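Local coordinates for ribonuclease (Chelonia mydas, PDB 2ZPO), which probably cleaves RNA on the 3' side of pyrimidine nucleotides, in single- and double-stranded substrates, as a secreted endonuclease of the pancreatic ribonuclease family, at residues T2-F7 against A49-I54; H11-R16 against Q31-T36; T43-H48 against V113-A118. All coordinates share one frame; numbering follows the deposited sequence. Where two conformers were deposited one is given.

Contact 1: T2-F7 against A49-I54. With SO4 (sulfate ion), chain E.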
loop_
_atom_site.group_PDB
_atom_site.type_symbol
_atom_site.label_atom_id
_atom_site.label_comp_id
_atom_site.label_asym_id
_atom_site.label_seq_id
_atom_site.Cartn_x
_atom_site.Cartn_y
_atom_site.Cartn_z
ATOM N N THR A 2 -11.107 -11.658 3.148
ATOM C CA THR A 2 -11.007 -11.093 4.479
ATOM C C THR A 2 -10.396 -9.703 4.338
ATOM O O THR A 2 -9.761 -9.405 3.299
ATOM C CB THR A 2 -10.139 -11.932 5.417
ATOM O OG1 THR A 2 -8.770 -11.876 4.972
ATOM C CG2 THR A 2 -10.582 -13.407 5.408
ATOM N N ARG A 3 -10.570 -8.887 5.362
ATOM C CA ARG A 3 -10.010 -7.535 5.332
ATOM C C ARG A 3 -8.488 -7.654 5.268
ATOM O O ARG A 3 -7.820 -6.871 4.590
ATOM C CB ARG A 3 -10.447 -6.726 6.542
ATOM C CG ARG A 3 -11.944 -6.306 6.510
ATOM C CD ARG A 3 -12.288 -5.451 7.699
ATOM N NE ARG A 3 -12.176 -6.209 8.940
ATOM C CZ ARG A 3 -12.003 -5.661 10.136
ATOM N NH1 ARG A 3 -11.902 -4.342 10.276
ATOM N NH2 ARG A 3 -11.917 -6.440 11.191
ATOM N N TYR A 4 -7.954 -8.658 5.947
ATOM C CA TYR A 4 -6.507 -8.893 5.915
ATOM C C TYR A 4 -6.039 -9.213 4.512
ATOM O O TYR A 4 -5.062 -8.612 4.033
ATOM C CB TYR A 4 -6.129 -10.008 6.899
ATOM C CG TYR A 4 -4.663 -10.366 6.867
ATOM C CD1 TYR A 4 -3.707 -9.494 7.397
ATOM C CD2 TYR A 4 -4.230 -11.524 6.262
ATOM C CE1 TYR A 4 -2.341 -9.821 7.349
ATOM C CE2 TYR A 4 -2.890 -11.864 6.220
ATOM C CZ TYR A 4 -1.952 -11.005 6.759
ATOM O OH TYR A 4 -0.602 -11.367 6.695
ATOM N N GLU A 5 -6.736 -10.126 3.824
ATOM C CA GLU A 5 -6.409 -10.470 2.445
ATOM C C GLU A 5 -6.482 -9.239 1.537
ATOM O O GLU A 5 -5.676 -9.088 0.634
ATOM C CB GLU A 5 -7.328 -11.573 1.905
ATOM C CG GLU A 5 -6.967 -12.941 2.471
ATOM C CD GLU A 5 -7.949 -14.016 2.071
ATOM O OE1 GLU A 5 -9.144 -13.684 1.872
ATOM O OE2 GLU A 5 -7.516 -15.193 2.005
ATOM N N LYS A 6 -7.467 -8.374 1.786
ATOM C CA LYS A 6 -7.609 -7.153 0.974
ATOM C C LYS A 6 -6.429 -6.214 1.211
ATOM O O LYS A 6 -5.944 -5.579 0.281
ATOM C CB LYS A 6 -8.918 -6.438 1.289
ATOM C CG LYS A 6 -9.083 -5.099 0.538
ATOM C CD LYS A 6 -10.500 -4.604 0.651
ATOM C CE LYS A 6 -10.667 -3.285 -0.114
ATOM N NZ LYS A 6 -12.123 -2.976 -0.320
ATOM N N PHE A 7 -5.962 -6.168 2.449
ATOM C CA PHE A 7 -4.791 -5.347 2.769
ATOM C C PHE A 7 -3.546 -5.862 2.029
ATOM O O PHE A 7 -2.808 -5.064 1.447
ATOM C CB PHE A 7 -4.529 -5.284 4.274
ATOM C CG PHE A 7 -3.310 -4.464 4.635
ATOM C CD1 PHE A 7 -2.049 -5.060 4.687
ATOM C CD2 PHE A 7 -3.421 -3.086 4.889
ATOM C CE1 PHE A 7 -0.911 -4.300 5.006
ATOM C CE2 PHE A 7 -2.304 -2.316 5.239
ATOM C CZ PHE A 7 -1.033 -2.922 5.274
ATOM N N ALA A 49 7.769 -5.126 1.846
ATOM C CA ALA A 49 8.208 -5.912 3.005
ATOM C C ALA A 49 7.193 -7.048 3.108
ATOM O O ALA A 49 6.099 -6.972 2.553
ATOM C CB ALA A 49 8.161 -5.073 4.264
ATOM N N SER A 50 7.556 -8.090 3.832
ATOM C CA SER A 50 6.648 -9.227 3.954
ATOM C C SER A 50 5.400 -8.919 4.781
ATOM O O SER A 50 5.349 -7.980 5.589
ATOM C CB SER A 50 7.387 -10.416 4.575
ATOM O OG SER A 50 7.661 -10.203 5.935
ATOM N N ALA A 51 4.380 -9.756 4.587
ATOM C CA ALA A 51 3.184 -9.636 5.396
ATOM C C ALA A 51 3.509 -9.691 6.884
ATOM O O ALA A 51 2.952 -8.925 7.667
ATOM C CB ALA A 51 2.167 -10.739 5.000
ATOM N N ALA A 52 4.429 -10.589 7.275
ATOM C CA ALA A 52 4.877 -10.714 8.662
ATOM C C ALA A 52 5.546 -9.433 9.160
ATOM O O ALA A 52 5.256 -8.958 10.241
ATOM C CB ALA A 52 5.809 -11.915 8.826
ATOM N N SER A 53 6.405 -8.845 8.330
ATOM C CA SER A 53 7.039 -7.576 8.709
ATOM C C SER A 53 6.051 -6.454 8.950
ATOM O O SER A 53 6.232 -5.625 9.865
ATOM C CB SER A 53 8.029 -7.139 7.622
ATOM O OG SER A 53 9.147 -8.020 7.668
ATOM N N ILE A 54 5.015 -6.413 8.130
ATOM C CA ILE A 54 3.980 -5.380 8.266
ATOM C C ILE A 54 3.045 -5.683 9.422
ATOM O O ILE A 54 2.715 -4.791 10.189
ATOM C CB ILE A 54 3.247 -5.133 6.936
ATOM C CG1 ILE A 54 4.273 -4.670 5.872
ATOM C CG2 ILE A 54 2.123 -4.062 7.096
ATOM C CD1 ILE A 54 3.801 -4.809 4.445
HETATM S S SO4 E . -13.095 -9.944 8.172
HETATM O O1 SO4 E . -13.476 -10.290 6.804
HETATM O O2 SO4 E . -13.855 -8.792 8.619
HETATM O O3 SO4 E . -13.239 -11.104 9.051
HETATM O O4 SO4 E . -11.690 -9.508 8.139
#
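The rings of Tyr4 and Phe7 both meet the segment 49-54 at a slant, Tyr4 against Ala51 and Phe7 against Ile54. A third flat group, the Arg3 guanidinium, has in one of its two conformers the sulfur of a sulfate at its edge, in its plane. This is a helix-to-helix contact of the pancreatic ribonuclease fold: the N-terminal helix 3-11 packs on the short helix 51-55. Tyr4 touches with its hydroxyl end. Tyr4 OH lies 3.3 Å from Ala51 CB, while Tyr4 CZ stays 4.5 Å from that methyl. Phe7 is more deeply buried. Phe7 CE1 packs 3.7 Å from Ile54 CG2, and Phe7 CZ is almost as near. Both aromatic side chains hold CG anti to the backbone N (chi1 177° in Tyr4, 179° in Phe7). This carries both rings out from the helix and brings their far ends to helix 51-55. No hydrogen bond joins the two segments. Pro112 of strand 111-118 touches both side chains. The Phe7 ring also meets that of His11, by similarity the catalytic proton acceptor, so the contact borders the active site.

Each helix is capped at its start. Thr2 and Glu5 form a capping box: Glu5 N donates to Thr2 OG1 over 2.9 Å, and Thr2 N donates back to Glu5 OE1 over 3.1 Å. Ser50 is the N-cap of helix 51-55; Ser50 OG accepts from Ser53 N at 3.0 Å. The sulfate sits at the first turn of helix 3-11. Arg3 holds it through backbone and side chain. Arg3 N donates to sulfate O4 over 3.1 Å. In the same single conformer the side chain makes a salt bridge to Asp108, and Arg3 NE donates to sulfate O2 over 3.1 Å.

Contact 2: H11-R16 against Q31-T36. With SO4 (sulfate ion), chain B.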
loop_
_atom_site.group_PDB
_atom_site.type_symbol
_atom_site.label_atom_id
_atom_site.label_comp_id
_atom_site.label_asym_id
_atom_site.label_seq_id
_atom_site.Cartn_x
_atom_site.Cartn_y
_atom_site.Cartn_z
ATOM N N HIS A 11 -1.785 -3.616 -0.787
ATOM C CA HIS A 11 -0.638 -2.875 -0.202
ATOM C C HIS A 11 0.685 -3.617 -0.004
ATOM O O HIS A 11 1.668 -2.998 0.434
ATOM C CB HIS A 11 -1.049 -2.230 1.126
ATOM C CG HIS A 11 -2.184 -1.259 1.006
ATOM N ND1 HIS A 11 -2.082 -0.064 0.318
ATOM C CD2 HIS A 11 -3.456 -1.324 1.458
ATOM C CE1 HIS A 11 -3.240 0.574 0.373
ATOM N NE2 HIS A 11 -4.090 -0.168 1.070
ATOM N N VAL A 12 0.733 -4.915 -0.284
ATOM C CA VAL A 12 1.958 -5.680 -0.050
ATOM C C VAL A 12 2.505 -6.228 -1.384
ATOM O O VAL A 12 1.825 -6.997 -2.089
ATOM C CB VAL A 12 1.762 -6.805 1.012
ATOM C CG1 VAL A 12 3.052 -7.606 1.186
ATOM C CG2 VAL A 12 1.286 -6.223 2.356
ATOM N N ASP A 13 3.726 -5.825 -1.729
ATOM C CA ASP A 13 4.383 -6.339 -2.929
ATOM C C ASP A 13 5.804 -6.679 -2.553
ATOM O O ASP A 13 6.678 -5.816 -2.557
ATOM C CB ASP A 13 4.347 -5.325 -4.061
ATOM C CG ASP A 13 5.052 -5.827 -5.314
ATOM O OD1 ASP A 13 4.927 -7.039 -5.601
ATOM O OD2 ASP A 13 5.709 -5.009 -5.991
ATOM N N TYR A 14 6.012 -7.943 -2.198
ATOM C CA TYR A 14 7.304 -8.367 -1.697
ATOM C C TYR A 14 7.650 -9.804 -2.129
ATOM O O TYR A 14 6.861 -10.704 -1.869
ATOM C CB TYR A 14 7.325 -8.269 -0.165
ATOM C CG TYR A 14 8.600 -8.852 0.375
ATOM C CD1 TYR A 14 9.781 -8.104 0.363
ATOM C CD2 TYR A 14 8.635 -10.171 0.830
ATOM C CE1 TYR A 14 10.974 -8.654 0.815
ATOM C CE2 TYR A 14 9.822 -10.731 1.279
ATOM C CZ TYR A 14 10.975 -9.957 1.275
ATOM O OH TYR A 14 12.140 -10.502 1.738
ATOM N N PRO A 15 8.840 -10.003 -2.756
ATOM C CA PRO A 15 9.783 -8.951 -3.188
ATOM C C PRO A 15 9.124 -8.034 -4.218
ATOM O O PRO A 15 8.116 -8.437 -4.825
ATOM C CB PRO A 15 10.944 -9.735 -3.843
ATOM C CG PRO A 15 10.784 -11.159 -3.332
ATOM C CD PRO A 15 9.335 -11.361 -3.073
ATOM N N ARG A 16 9.673 -6.822 -4.367
ATOM C CA ARG A 16 9.131 -5.846 -5.304
ATOM C C ARG A 16 9.047 -6.450 -6.700
ATOM O O ARG A 16 9.981 -7.138 -7.155
ATOM C CB ARG A 16 9.988 -4.584 -5.302
ATOM C CG ARG A 16 9.318 -3.416 -5.998
ATOM C CD ARG A 16 10.148 -2.162 -5.902
ATOM N NE ARG A 16 9.368 -0.993 -6.289
ATOM C CZ ARG A 16 9.298 -0.507 -7.523
ATOM N NH1 ARG A 16 9.982 -1.075 -8.520
ATOM N NH2 ARG A 16 8.563 0.560 -7.763
ATOM N N GLN A 31 -3.593 -2.476 -11.862
ATOM C CA GLN A 31 -4.506 -3.378 -12.576
ATOM C C GLN A 31 -4.446 -4.807 -12.037
ATOM O O GLN A 31 -5.479 -5.391 -11.713
ATOM C CB GLN A 31 -4.185 -3.395 -14.068
ATOM C CG GLN A 31 -5.126 -4.304 -14.848
ATOM C CD GLN A 31 -4.967 -4.198 -16.345
ATOM O OE1 GLN A 31 -4.480 -3.193 -16.863
ATOM N NE2 GLN A 31 -5.401 -5.233 -17.058
ATOM N N ARG A 32 -3.228 -5.352 -11.940
ATOM C CA ARG A 32 -3.018 -6.737 -11.480
ATOM C C ARG A 32 -3.681 -6.997 -10.124
ATOM O O ARG A 32 -4.269 -8.078 -9.883
ATOM C CB ARG A 32 -1.509 -7.062 -11.410
ATOM C CG ARG A 32 -0.820 -7.236 -12.766
ATOM C CD ARG A 32 0.703 -7.421 -12.622
ATOM N NE ARG A 32 1.370 -7.528 -13.928
ATOM C CZ ARG A 32 2.675 -7.351 -14.122
ATOM N NH1 ARG A 32 3.469 -7.042 -13.096
ATOM N NH2 ARG A 32 3.196 -7.465 -15.343
ATOM N N ARG A 33 -3.622 -5.987 -9.252
ATOM C CA ARG A 33 -4.125 -6.110 -7.890
ATOM C C ARG A 33 -5.599 -5.730 -7.724
ATOM O O ARG A 33 -6.082 -5.619 -6.605
ATOM C CB ARG A 33 -3.238 -5.302 -6.928
ATOM C CG ARG A 33 -1.816 -5.782 -6.843
ATOM C CD ARG A 33 -1.724 -7.244 -6.373
ATOM N NE ARG A 33 -0.318 -7.634 -6.202
ATOM C CZ ARG A 33 0.363 -7.507 -5.058
ATOM N NH1 ARG A 33 -0.238 -7.021 -3.989
ATOM N NH2 ARG A 33 1.629 -7.898 -4.982
ATOM N N GLY A 34 -6.304 -5.507 -8.830
ATOM C CA GLY A 34 -7.767 -5.366 -8.751
ATOM C C GLY A 34 -8.239 -3.963 -8.446
ATOM O O GLY A 34 -9.357 -3.770 -7.997
ATOM N N MET A 35 -7.377 -2.977 -8.682
ATOM C CA MET A 35 -7.655 -1.599 -8.288
ATOM C C MET A 35 -8.013 -0.638 -9.449
ATOM O O MET A 35 -8.077 0.583 -9.270
ATOM C CB MET A 35 -6.505 -1.067 -7.415
ATOM C CG MET A 35 -6.557 -1.611 -5.991
ATOM S SD MET A 35 -5.168 -0.999 -4.980
ATOM C CE MET A 35 -3.821 -1.941 -5.685
ATOM N N THR A 36 -8.305 -1.202 -10.626
ATOM C CA THR A 36 -8.729 -0.364 -11.760
ATOM C C THR A 36 -10.093 -0.756 -12.343
ATOM O O THR A 36 -10.509 -0.208 -13.368
ATOM C CB THR A 36 -7.680 -0.283 -12.879
ATOM O OG1 THR A 36 -7.485 -1.566 -13.459
ATOM C CG2 THR A 36 -6.342 0.224 -12.338
HETATM S S SO4 B . -7.205 0.986 2.375
HETATM O O1 SO4 B . -6.892 0.721 0.973
HETATM O O2 SO4 B . -8.083 2.147 2.511
HETATM O O3 SO4 B . -7.868 -0.176 3.012
HETATM O O4 SO4 B . -5.978 1.316 3.077
#
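The carbonyl oxygen of Val12 is gripped by both end nitrogens of Arg33. Arg33 NH1 donates to Val12 O over 2.8 Å, and Arg33 NH2 to the same oxygen over 3.0 Å. The oxygen lies in the guanidinium plane, at its edge. The two donors use it differently: NH2 sits in the carbonyl plane on a lone pair, whereas NH1 stands 37° above that plane. The Arg33 chain bends at chi2 (-59°), and this turns the guanidinium onto the Val12 carbonyl. NH1 also donates to Arg9 O.

Asp13 adds a long salt bridge, with its OD1 3.5 Å from Arg33 NH2 and the two charged planes nearly perpendicular. Its carboxylate is held chiefly by Tyr25 and also by Thr17. Arg33 sits where helix 22-32 gives way to a Schellman motif, with Gly34 as the C-prime residue. At the start of the loop, His11 NE2 donates to O1 of a sulfate in the active site over 2.9 Å.

One cationic side chain thus ties the loop after helix 3-11 to the end of helix 22-32. The nearby Asp13 carboxylate is likely to offset part of the Arg33 charge.

Contact 3: T43-H48 against V113-A118. With SO4 (sulfate ion), chain B; SO4 (sulfate ion), chain C.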
loop_
_atom_site.group_PDB
_atom_site.type_symbol
_atom_site.label_atom_id
_atom_site.label_comp_id
_atom_site.label_asym_id
_atom_site.label_seq_id
_atom_site.Cartn_x
_atom_site.Cartn_y
_atom_site.Cartn_z
ATOM N N THR A 43 -5.231 6.746 -5.510
ATOM C CA THR A 43 -3.874 6.614 -4.978
ATOM C C THR A 43 -3.737 5.312 -4.234
ATOM O O THR A 43 -4.701 4.802 -3.672
ATOM C CB THR A 43 -3.502 7.826 -4.050
ATOM O OG1 THR A 43 -2.108 7.820 -3.759
ATOM C CG2 THR A 43 -4.274 7.765 -2.746
ATOM N N ASN A 44 -2.518 4.774 -4.215
ATOM C CA ASN A 44 -2.251 3.550 -3.483
ATOM C C ASN A 44 -0.754 3.406 -3.254
ATOM O O ASN A 44 0.041 3.696 -4.149
ATOM C CB ASN A 44 -2.785 2.333 -4.245
ATOM C CG ASN A 44 -2.689 1.057 -3.440
ATOM O OD1 ASN A 44 -3.477 0.840 -2.531
ATOM N ND2 ASN A 44 -1.733 0.193 -3.783
ATOM N N THR A 45 -0.389 3.020 -2.036
ATOM C CA THR A 45 0.986 2.698 -1.710
ATOM C C THR A 45 1.198 1.186 -1.610
ATOM O O THR A 45 0.444 0.465 -0.921
ATOM C CB THR A 45 1.409 3.369 -0.384
ATOM O OG1 THR A 45 1.336 4.802 -0.538
ATOM C CG2 THR A 45 2.830 2.938 0.010
ATOM N N PHE A 46 2.260 0.718 -2.267
ATOM C CA PHE A 46 2.702 -0.663 -2.148
ATOM C C PHE A 46 3.884 -0.672 -1.217
ATOM O O PHE A 46 4.818 0.129 -1.373
ATOM C CB PHE A 46 3.104 -1.203 -3.523
ATOM C CG PHE A 46 1.939 -1.323 -4.475
ATOM C CD1 PHE A 46 1.064 -2.420 -4.386
ATOM C CD2 PHE A 46 1.682 -0.319 -5.421
ATOM C CE1 PHE A 46 -0.039 -2.534 -5.275
ATOM C CE2 PHE A 46 0.595 -0.436 -6.312
ATOM C CZ PHE A 46 -0.263 -1.539 -6.230
ATOM N N VAL A 47 3.830 -1.550 -0.217
ATOM C CA VAL A 47 4.918 -1.646 0.753
ATOM C C VAL A 47 5.742 -2.882 0.373
ATOM O O VAL A 47 5.185 -3.968 0.227
ATOM C CB VAL A 47 4.368 -1.793 2.203
ATOM C CG1 VAL A 47 5.513 -1.858 3.173
ATOM C CG2 VAL A 47 3.405 -0.629 2.573
ATOM N N HIS A 48 7.070 -2.726 0.255
ATOM C CA HIS A 48 7.955 -3.840 -0.162
ATOM C C HIS A 48 8.608 -4.476 1.054
ATOM O O HIS A 48 9.820 -4.373 1.290
ATOM C CB HIS A 48 8.975 -3.366 -1.210
ATOM C CG HIS A 48 8.338 -2.565 -2.295
ATOM N ND1 HIS A 48 7.256 -3.036 -3.015
ATOM C CD2 HIS A 48 8.561 -1.296 -2.726
ATOM C CE1 HIS A 48 6.868 -2.104 -3.873
ATOM N NE2 HIS A 48 7.644 -1.042 -3.716
ATOM N N VAL A 113 -5.507 -3.732 8.569
ATOM C CA VAL A 113 -6.733 -3.666 7.753
ATOM C C VAL A 113 -6.761 -2.475 6.786
ATOM O O VAL A 113 -7.437 -2.526 5.772
ATOM C CB VAL A 113 -8.024 -3.720 8.625
ATOM C CG1 VAL A 113 -8.155 -5.098 9.307
ATOM C CG2 VAL A 113 -8.023 -2.625 9.650
ATOM N N HIS A 114 -6.040 -1.410 7.100
ATOM C CA HIS A 114 -5.942 -0.290 6.151
ATOM C C HIS A 114 -4.559 0.350 6.191
ATOM O O HIS A 114 -3.871 0.340 7.202
ATOM C CB HIS A 114 -6.956 0.816 6.464
ATOM C CG HIS A 114 -8.370 0.338 6.591
ATOM N ND1 HIS A 114 -9.054 -0.235 5.543
ATOM C CD2 HIS A 114 -9.222 0.348 7.645
ATOM C CE1 HIS A 114 -10.269 -0.570 5.946
ATOM N NE2 HIS A 114 -10.397 -0.225 7.217
ATOM N N TYR A 115 -4.179 0.945 5.070
ATOM C CA TYR A 115 -2.968 1.755 5.028
ATOM C C TYR A 115 -3.401 3.190 5.206
ATOM O O TYR A 115 -4.308 3.651 4.498
ATOM C CB TYR A 115 -2.269 1.549 3.685
ATOM C CG TYR A 115 -0.983 2.338 3.537
ATOM C CD1 TYR A 115 0.233 1.789 3.929
ATOM C CD2 TYR A 115 -0.991 3.655 3.048
ATOM C CE1 TYR A 115 1.417 2.516 3.826
ATOM C CE2 TYR A 115 0.200 4.373 2.919
ATOM C CZ TYR A 115 1.394 3.804 3.304
ATOM O OH TYR A 115 2.586 4.482 3.206
ATOM N N ASP A 116 -2.757 3.915 6.110
ATOM C CA ASP A 116 -3.094 5.329 6.285
ATOM C C ASP A 116 -2.181 6.242 5.478
ATOM O O ASP A 116 -2.613 6.843 4.505
ATOM C CB ASP A 116 -3.144 5.738 7.747
ATOM C CG ASP A 116 -3.599 7.166 7.908
ATOM O OD1 ASP A 116 -4.375 7.610 7.038
ATOM O OD2 ASP A 116 -3.208 7.811 8.884
ATOM N N ARG A 117 -0.909 6.341 5.870
ATOM C CA ARG A 117 0.025 7.216 5.174
ATOM C C ARG A 117 1.455 6.853 5.534
ATOM O O ARG A 117 1.678 6.122 6.501
ATOM C CB ARG A 117 -0.273 8.680 5.532
ATOM C CG ARG A 117 -0.043 9.073 6.994
ATOM C CD ARG A 117 -0.207 10.595 7.079
ATOM N NE ARG A 117 0.018 11.150 8.397
ATOM C CZ ARG A 117 1.208 11.499 8.876
ATOM N NH1 ARG A 117 2.304 11.325 8.142
ATOM N NH2 ARG A 117 1.300 12.016 10.094
ATOM N N ALA A 118 2.401 7.381 4.757
ATOM C CA ALA A 118 3.808 7.389 5.138
ATOM C C ALA A 118 4.045 8.485 6.174
ATOM O O ALA A 118 3.349 9.521 6.160
ATOM C CB ALA A 118 4.686 7.615 3.916
HETATM S S SO4 B . -7.205 0.986 2.375
HETATM O O1 SO4 B . -6.892 0.721 0.973
HETATM O O2 SO4 B . -8.083 2.147 2.511
HETATM O O3 SO4 B . -7.868 -0.176 3.012
HETATM O O4 SO4 B . -5.978 1.316 3.077
HETATM S S SO4 C . 1.066 9.927 1.914
HETATM O O1 SO4 C . 1.267 9.893 0.457
HETATM O O2 SO4 C . 1.628 11.154 2.471
HETATM O O3 SO4 C . -0.359 9.908 2.272
HETATM O O4 SO4 C . 1.711 8.749 2.487
HETATM O O HOH W 1 2.568 6.369 1.338
#
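This is a buried side-chain contact between two strands that are not neighbours in the antiparallel sheet. Strand 43-47 pairs with strand 69-83, and strand 111-118 pairs with strand 94-108. The contact is carried mainly by Tyr115, whose CG is anti to the backbone N (chi1 -179°), which sends the ring across to Thr45 and Val47. Thr45 lies over one face of that ring in a CH-pi contact, its CB 4.0 Å from the ring centroid and 27° off the normal. Thr45 CG2 reaches the phenol end, 3.6 Å from Tyr115 OH. Val47 CG2 comes in obliquely, 3.9 Å from Tyr115 CE1.

A bridging water lies 2.7 Å from Thr45 OG1 and also bonds to Tyr115 OH. It donates to O4 of one sulfate, and Ala118 N donates to the same sulfate oxygen over 2.7 Å. An alanine in place of Tyr115 would probably open a gap beside Thr45 and Val47 and cost this water one of its partners. A second sulfate, the one also held by His11, sits at the other end of Tyr115. Tyr115 N donates to its O4 over 2.7 Å. In one of two conformers, His114 ND1 donates to its O3 over 2.8 Å, with O3 at the imidazole edge and in its plane. Two classic beta bulges, at Val113-His114 and Asp116-Arg117, interrupt the regular pairing of strand 111-118 with strand 94-108.

By similarity, Thr45 binds substrate and His114 is the proton donor. Two histidines on an anion, with a threonine and an aromatic ring beside them, are typical of the ribonuclease A active site, where the sulfate probably marks the place of the scissile phosphate and Thr45 that of the pyrimidine.

Overall arrangement
The three contacts lie close together, with centres 11 to 12 Å apart. Contact 2 closes first along the chain and is nested inside the loop closed by contact 1. Contact 3 follows contact 2 in series, and its segments alternate with those of contact 1. Helix 3-11 runs through contact 1 and ends at the start of contact 2. Strand 43-47 is followed, after a short loop, by helix 51-55, linking contacts 3 and 1. Ile54 packs on both Val12 and Val47. His11 O lies 2.7 Å from Val47 N, a probable hydrogen bond. Contacts 2 and 3 share one sulfate; helix 3-11 and strand 111-118 each bring it a histidine, probably catalytic as in ribonuclease A.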